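Local structure of uncharacterized protein (Legionella pneumophila subsp. pneumophila str. Philadelphia 1, 4RXV) at residues A[168-179]-A[184-194]. The protein is of unknown function, but its N-terminal part, the fragment described here, belongs to the RavJ peptidase family of the papain-like clan CA and may act as a cysteine protease. Residues are numbered along the deposited sequence; the frame is centred on the assembly and turned at random. Where two conformers were deposited one is given.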
ATOM      1  N   LEU A 168      -0.835 -13.197   0.616  1.00  7.92           N
ATOM      2  CA  LEU A 168      -1.882 -12.190   0.491  1.00  8.16           C
ATOM      3  C   LEU A 168      -1.324 -10.883  -0.070  1.00  7.63           C
ATOM      4  O   LEU A 168      -0.231 -10.450   0.276  1.00  8.90           O
ATOM      5  CB  LEU A 168      -2.525 -11.903   1.836  1.00  9.47           C
ATOM      6  CG  LEU A 168      -3.187 -13.106   2.500  1.00 11.73           C
ATOM      7  CD1 LEU A 168      -3.565 -12.787   3.936  1.00 13.65           C
ATOM      8  CD2 LEU A 168      -4.432 -13.547   1.730  1.00 12.99           C
ATOM      9  N   ILE A 169      -2.084 -10.287  -0.973  1.00  7.11           N
ATOM     10  CA  ILE A 169      -1.720  -9.051  -1.639  1.00  7.27           C
ATOM     11  C   ILE A 169      -2.355  -7.870  -0.907  1.00  6.90           C
ATOM     12  O   ILE A 169      -3.526  -7.950  -0.485  1.00  7.51           O
ATOM     13  CB  ILE A 169      -2.187  -9.119  -3.117  1.00  7.77           C
ATOM     14  CG1 ILE A 169      -1.321 -10.142  -3.869  1.00 10.38           C
ATOM     15  CG2 ILE A 169      -2.164  -7.775  -3.817  1.00  9.30           C
ATOM     16  CD1 ILE A 169      -2.032 -10.767  -5.034  1.00 12.26           C
ATOM     17  N   VAL A 170      -1.634  -6.761  -0.832  1.00  6.68           N
ATOM     18  CA  VAL A 170      -2.090  -5.545  -0.176  1.00  6.91           C
ATOM     19  C   VAL A 170      -1.722  -4.362  -1.096  1.00  6.87           C
ATOM     20  O   VAL A 170      -0.550  -4.040  -1.277  1.00  7.51           O
ATOM     21  CB  VAL A 170      -1.501  -5.391   1.235  1.00  7.19           C
ATOM     22  CG1 VAL A 170      -2.086  -4.151   1.879  1.00  8.11           C
ATOM     23  CG2 VAL A 170      -1.775  -6.646   2.072  1.00  9.25           C
ATOM     24  N   ASP A 171      -2.749  -3.711  -1.630  1.00  6.69           N
ATOM     25  CA  ASP A 171      -2.588  -2.694  -2.651  1.00  6.58           C
ATOM     26  C   ASP A 171      -3.493  -1.500  -2.331  1.00  6.68           C
ATOM     27  O   ASP A 171      -4.612  -1.390  -2.865  1.00  7.34           O
ATOM     28  CB  ASP A 171      -2.904  -3.288  -4.020  1.00  7.57           C
ATOM     29  CG  ASP A 171      -2.554  -2.355  -5.167  1.00  7.72           C
ATOM     30  OD1 ASP A 171      -2.289  -1.142  -4.944  1.00  8.24           O
ATOM     31  OD2 ASP A 171      -2.545  -2.853  -6.320  1.00  8.72           O
ATOM     32  N   PRO A 172      -3.035  -0.587  -1.469  1.00  6.48           N
ATOM     33  CA  PRO A 172      -3.869   0.567  -1.132  1.00  6.85           C
ATOM     34  C   PRO A 172      -4.166   1.480  -2.326  1.00  6.71           C
ATOM     35  O   PRO A 172      -5.237   2.082  -2.386  1.00  7.60           O
ATOM     36  CB  PRO A 172      -3.051   1.297  -0.070  1.00  7.60           C
ATOM     37  CG  PRO A 172      -1.636   0.830  -0.276  1.00  7.54           C
ATOM     38  CD  PRO A 172      -1.777  -0.608  -0.695  1.00  7.06           C
ATOM     39  N   TRP A 173      -3.246   1.577  -3.288  1.00  6.54           N
ATOM     40  CA  TRP A 173      -3.517   2.356  -4.494  1.00  7.14           C
ATOM     41  C   TRP A 173      -4.744   1.850  -5.232  1.00  7.14           C
ATOM     42  O   TRP A 173      -5.547   2.660  -5.704  1.00  7.78           O
ATOM     43  CB  TRP A 173      -2.287   2.391  -5.389  1.00  7.32           C
ATOM     44  CG  TRP A 173      -2.378   3.267  -6.598  1.00  7.70           C
ATOM     45  CD1 TRP A 173      -2.166   4.621  -6.666  1.00  8.15           C
ATOM     46  CD2 TRP A 173      -2.621   2.840  -7.936  1.00  8.12           C
ATOM     47  NE1 TRP A 173      -2.248   5.042  -7.971  1.00  8.51           N
ATOM     48  CE2 TRP A 173      -2.531   3.969  -8.768  1.00  8.49           C
ATOM     49  CE3 TRP A 173      -2.876   1.603  -8.513  1.00  8.88           C
ATOM     50  CZ2 TRP A 173      -2.705   3.901 -10.170  1.00  9.30           C
ATOM     51  CZ3 TRP A 173      -3.058   1.527  -9.905  1.00  9.08           C
ATOM     52  CH2 TRP A 173      -2.963   2.674 -10.710  1.00  9.12           C
ATOM     53  N   ALA A 174      -4.925   0.527  -5.303  1.00  7.34           N
ATOM     54  CA  ALA A 174      -6.122  -0.008  -5.947  1.00  7.75           C
ATOM     55  C   ALA A 174      -7.381   0.523  -5.256  1.00  7.13           C
ATOM     56  O   ALA A 174      -8.392   0.756  -5.915  1.00  8.00           O
ATOM     57  CB  ALA A 174      -6.122  -1.520  -5.919  1.00  8.19           C
ATOM     58  N   VAL A 175      -7.346   0.667  -3.926  1.00  7.72           N
ATOM     59  CA  VAL A 175      -8.488   1.172  -3.161  1.00  7.54           C
ATOM     60  C   VAL A 175      -8.674   2.679  -3.404  1.00  7.36           C
ATOM     61  O   VAL A 175      -9.795   3.157  -3.583  1.00  8.43           O
ATOM     62  CB  VAL A 175      -8.319   0.842  -1.675  1.00  7.84           C
ATOM     63  CG1 VAL A 175      -9.518   1.356  -0.855  1.00  8.12           C
ATOM     64  CG2 VAL A 175      -8.203  -0.666  -1.501  1.00  9.19           C
ATOM     65  N   GLY A 176      -7.574   3.421  -3.461  1.00  7.79           N
ATOM     66  CA  GLY A 176      -7.616   4.813  -3.891  1.00  8.42           C
ATOM     67  C   GLY A 176      -8.230   4.990  -5.267  1.00  8.12           C
ATOM     68  O   GLY A 176      -8.940   5.966  -5.541  1.00  9.93           O
ATOM     69  N   MET A 177      -8.004   4.014  -6.133  1.00  8.42           N
ATOM     70  CA  MET A 177      -8.494   3.958  -7.509  1.00  8.35           C
ATOM     71  C   MET A 177      -9.886   3.313  -7.599  1.00  8.69           C
ATOM     72  O   MET A 177     -10.348   3.022  -8.704  1.00 10.69           O
ATOM     73  CB  MET A 177      -7.503   3.219  -8.401  1.00  8.48           C
ATOM     74  CG  MET A 177      -6.161   3.951  -8.546  1.00  8.57           C
ATOM     75  SD  MET A 177      -6.287   5.508  -9.462  1.00  9.43           S
ATOM     76  CE  MET A 177      -6.451   4.893 -11.134  1.00 10.13           C
ATOM     77  N   GLY A 178     -10.574   3.170  -6.472  1.00  8.29           N
ATOM     78  CA  GLY A 178     -11.977   2.824  -6.473  1.00  9.07           C
ATOM     79  C   GLY A 178     -12.306   1.357  -6.301  1.00  8.76           C
ATOM     80  O   GLY A 178     -13.485   1.034  -6.211  1.00  9.84           O
ATOM     81  N   HIS A 179     -11.313   0.480  -6.223  1.00  8.48           N
ATOM     82  CA  HIS A 179     -11.577  -0.940  -6.045  1.00  8.75           C
ATOM     83  C   HIS A 179     -11.891  -1.245  -4.585  1.00  9.39           C
ATOM     84  O   HIS A 179     -11.363  -0.609  -3.687  1.00  9.16           O
ATOM     85  CB  HIS A 179     -10.395  -1.766  -6.544  1.00  9.46           C
ATOM     86  CG  HIS A 179     -10.158  -1.593  -8.010  1.00  9.97           C
ATOM     87  ND1 HIS A 179     -10.741  -2.404  -8.952  1.00 11.89           N
ATOM     88  CD2 HIS A 179      -9.442  -0.671  -8.697  1.00 10.63           C
ATOM     89  CE1 HIS A 179     -10.383  -2.001 -10.158  1.00 11.22           C
ATOM     90  NE2 HIS A 179      -9.617  -0.930 -10.034  1.00 11.70           N
ATOM     91  N   ALA A 184      -8.248  -5.917  -3.004  1.00  7.82           N
ATOM     92  CA  ALA A 184      -7.012  -5.163  -2.789  1.00  7.12           C
ATOM     93  C   ALA A 184      -6.371  -5.289  -1.427  1.00  7.47           C
ATOM     94  O   ALA A 184      -5.168  -5.087  -1.336  1.00  8.71           O
ATOM     95  CB  ALA A 184      -7.274  -3.692  -3.068  1.00  8.48           C
ATOM     96  N   LEU A 185      -7.123  -5.526  -0.367  1.00  7.46           N
ATOM     97  CA  LEU A 185      -6.586  -5.439   0.997  1.00  7.85           C
ATOM     98  C   LEU A 185      -6.553  -6.827   1.650  1.00  7.70           C
ATOM     99  O   LEU A 185      -7.531  -7.271   2.269  1.00  8.05           O
ATOM    100  CB  LEU A 185      -7.373  -4.445   1.848  1.00  7.72           C
ATOM    101  CG  LEU A 185      -7.385  -2.997   1.327  1.00  7.76           C
ATOM    102  CD1 LEU A 185      -8.199  -2.095   2.225  1.00  9.06           C
ATOM    103  CD2 LEU A 185      -5.956  -2.438   1.147  1.00  8.25           C
ATOM    104  N   ALA A 186      -5.393  -7.481   1.539  1.00  8.22           N
ATOM    105  CA  ALA A 186      -5.090  -8.772   2.141  1.00  9.00           C
ATOM    106  C   ALA A 186      -5.936  -9.877   1.521  1.00  9.08           C
ATOM    107  O   ALA A 186      -6.727 -10.543   2.201  1.00 10.37           O
ATOM    108  CB  ALA A 186      -5.217  -8.720   3.646  1.00  9.95           C
ATOM    109  N   ILE A 187      -5.760 -10.056   0.212  1.00  8.60           N
ATOM    110  CA  ILE A 187      -6.530 -11.021  -0.553  1.00  8.88           C
ATOM    111  C   ILE A 187      -5.622 -11.880  -1.430  1.00  8.43           C
ATOM    112  O   ILE A 187      -4.518 -11.480  -1.793  1.00  8.80           O
ATOM    113  CB  ILE A 187      -7.652 -10.330  -1.431  1.00  9.85           C
ATOM    114  CG1 ILE A 187      -7.166  -9.689  -2.770  1.00 12.34           C
ATOM    115  CG2 ILE A 187      -8.462  -9.343  -0.605  1.00 10.63           C
ATOM    116  CD1 ILE A 187      -6.179  -8.612  -2.686  1.00 12.33           C
ATOM    117  N   PRO A 188      -6.071 -13.085  -1.765  1.00  8.95           N
ATOM    118  CA  PRO A 188      -5.297 -13.920  -2.684  1.00  9.60           C
ATOM    119  C   PRO A 188      -5.297 -13.388  -4.102  1.00  9.61           C
ATOM    120  O   PRO A 188      -6.176 -12.617  -4.496  1.00 10.14           O
ATOM    121  CB  PRO A 188      -5.992 -15.282  -2.611  1.00 11.08           C
ATOM    122  CG  PRO A 188      -7.377 -14.956  -2.177  1.00 12.65           C
ATOM    123  CD  PRO A 188      -7.313 -13.744  -1.329  1.00 10.04           C
ATOM    124  N   LYS A 189      -4.327 -13.827  -4.903  1.00 10.44           N
ATOM    125  CA  LYS A 189      -4.184 -13.314  -6.256  1.00 11.05           C
ATOM    126  C   LYS A 189      -5.423 -13.477  -7.115  1.00 10.46           C
ATOM    127  O   LYS A 189      -5.698 -12.626  -7.939  1.00 11.25           O
ATOM    128  CB  LYS A 189      -2.971 -13.936  -6.950  1.00 12.43           C
ATOM    129  CG  LYS A 189      -3.051 -15.426  -7.183  1.00 14.69           C
ATOM    130  CD  LYS A 189      -1.805 -15.929  -7.903  1.00 18.15           C
ATOM    131  CE  LYS A 189      -1.975 -17.348  -8.422  1.00 23.36           C
ATOM    132  NZ  LYS A 189      -2.312 -18.302  -7.331  1.00 28.07           N
ATOM    133  N   GLU A 190      -6.207 -14.523  -6.889  1.00 11.68           N
ATOM    134  CA  GLU A 190      -7.413 -14.718  -7.687  1.00 12.89           C
ATOM    135  C   GLU A 190      -8.441 -13.611  -7.519  1.00 12.88           C
ATOM    136  O   GLU A 190      -9.282 -13.420  -8.410  1.00 15.47           O
ATOM    137  CB  GLU A 190      -8.051 -16.058  -7.345  1.00 15.44           C
ATOM    138  CG  GLU A 190      -7.243 -17.242  -7.800  1.00 17.32           C
ATOM    139  CD  GLU A 190      -6.092 -17.604  -6.871  1.00 18.25           C
ATOM    140  OE1 GLU A 190      -6.034 -17.142  -5.699  1.00 17.67           O
ATOM    141  OE2 GLU A 190      -5.239 -18.390  -7.332  1.00 21.15           O
ATOM    142  N   GLN A 191      -8.419 -12.978  -6.329  0.52 12.26           N
ATOM    143  CA  GLN A 191      -9.296 -11.858  -5.927  0.52 10.30           C
ATOM    144  C   GLN A 191      -8.734 -10.479  -6.339  0.52  9.61           C
ATOM    145  O   GLN A 191      -9.469  -9.493  -6.286  0.52 10.65           O
ATOM    146  CB  GLN A 191      -9.570 -11.842  -4.382  0.52 10.55           C
ATOM    147  CG  GLN A 191     -10.676 -12.819  -3.821  0.52 12.58           C
ATOM    148  CD  GLN A 191     -10.865 -12.818  -2.258  0.52 11.29           C
ATOM    149  OE1 GLN A 191     -10.773 -13.895  -1.632  0.52 12.73           O
ATOM    150  NE2 GLN A 191     -11.198 -11.633  -1.645  0.52 12.02           N
ATOM    151  N   PHE A 192      -7.466 -10.385  -6.751  1.00  9.08           N
ATOM    152  CA  PHE A 192      -6.790  -9.092  -6.868  1.00  8.73           C
ATOM    153  C   PHE A 192      -7.191  -8.335  -8.132  1.00  8.47           C
ATOM    154  O   PHE A 192      -7.176  -8.891  -9.218  1.00 10.11           O
ATOM    155  CB  PHE A 192      -5.277  -9.342  -6.791  1.00  8.98           C
ATOM    156  CG  PHE A 192      -4.411  -8.114  -7.037  1.00  8.11           C
ATOM    157  CD1 PHE A 192      -4.665  -6.895  -6.420  1.00  8.27           C
ATOM    158  CD2 PHE A 192      -3.306  -8.214  -7.854  1.00  8.41           C
ATOM    159  CE1 PHE A 192      -3.861  -5.800  -6.665  1.00  8.25           C
ATOM    160  CE2 PHE A 192      -2.496  -7.121  -8.090  1.00  8.59           C
ATOM    161  CZ  PHE A 192      -2.759  -5.926  -7.484  1.00  8.83           C
ATOM    162  N   ALA A 193      -7.495  -7.054  -7.964  1.00  8.83           N
ATOM    163  CA  ALA A 193      -7.933  -6.182  -9.052  1.00  9.84           C
ATOM    164  C   ALA A 193      -7.012  -6.209 -10.256  1.00  9.51           C
ATOM    165  O   ALA A 193      -7.494  -6.113 -11.369  1.00 11.35           O
ATOM    166  CB  ALA A 193      -8.022  -4.759  -8.550  1.00 11.52           C
ATOM    167  N   TYR A 194      -5.704  -6.247 -10.028  1.00  8.74           N
ATOM    168  CA  TYR A 194      -4.731  -6.129 -11.125  1.00  9.44           C
ATOM    169  C   TYR A 194      -3.952  -7.431 -11.290  1.00  9.70           C
ATOM    170  O   TYR A 194      -2.745  -7.440 -11.546  1.00 10.31           O
ATOM    171  CB  TYR A 194      -3.795  -4.935 -10.906  1.00  9.68           C
ATOM    172  CG  TYR A 194      -4.490  -3.634 -10.587  1.00  8.85           C
ATOM    173  CD1 TYR A 194      -5.556  -3.158 -11.348  1.00  8.91           C
ATOM    174  CD2 TYR A 194      -4.071  -2.865  -9.524  1.00  8.79           C
ATOM    175  CE1 TYR A 194      -6.204  -1.968 -11.034  1.00  8.89           C
ATOM    176  CE2 TYR A 194      -4.696  -1.659  -9.211  1.00  8.42           C
ATOM    177  CZ  TYR A 194      -5.751  -1.216  -9.971  1.00  8.60           C
ATOM    178  OH  TYR A 194      -6.334  -0.022  -9.596  1.00  8.39           O
TER
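Ile-169 and Phe-192 meet because their first torsions bring CG2 of the one and the ring of the other together: CG2 of Ile-169 lies anti to the backbone N while CG1 is beside it (chi1 -70°), and the Phe-192 ring, with CG anti to its own N (chi1 174°), turns one face to that methyl group. The pair illustrates how a classic G1 beta bulge can let an edge strand dock a following loop. Strand 168-170, outermost in the antiparallel sheet of the RavJ peptidase domain, pairs antiparallel with 184-187, and the register slips by one where Ala-186, at positive phi, and Ile-187 both face Ile-169. Ile-169 N donates to Ile-187 O (2.8 Å). Ile-169 O accepts from Ile-187 N, and weakly from Ala-186 N. Beyond the bulge, Asp-171 N donates to Ala-184 O at 2.8 Å.

CG2 of Ile-169 stands over the centre of the Phe-192 ring, 3.8 Å from its centroid, a CH-pi contact; Tyr-194 N covers the opposite face. At the edge of that ring, Asp-171 OD2 lies 3.2 Å from Phe-192 CE1 while also bonding His-139 on strand 136-146. The same carboxylate N-caps helix 172-176: OD1 accepts from Ala-174 N, which comes from above the carboxylate plane. Strand end, helix start and neighbouring strand thus share one buried side chain.

Past a Schellman motif closed by Gly-178, His-179 joins Trp-173 and Tyr-194 in an aromatic cluster. The edge of Tyr-194 points at the face of His-179 in an offset edge-to-face pair, planes at 78°. Tyr-194 OH and His-179 NE2 both bond Cys-32 O, and Ala-193 CB sits over a face of the imidazole, 3.6 Å from His-179 ND1.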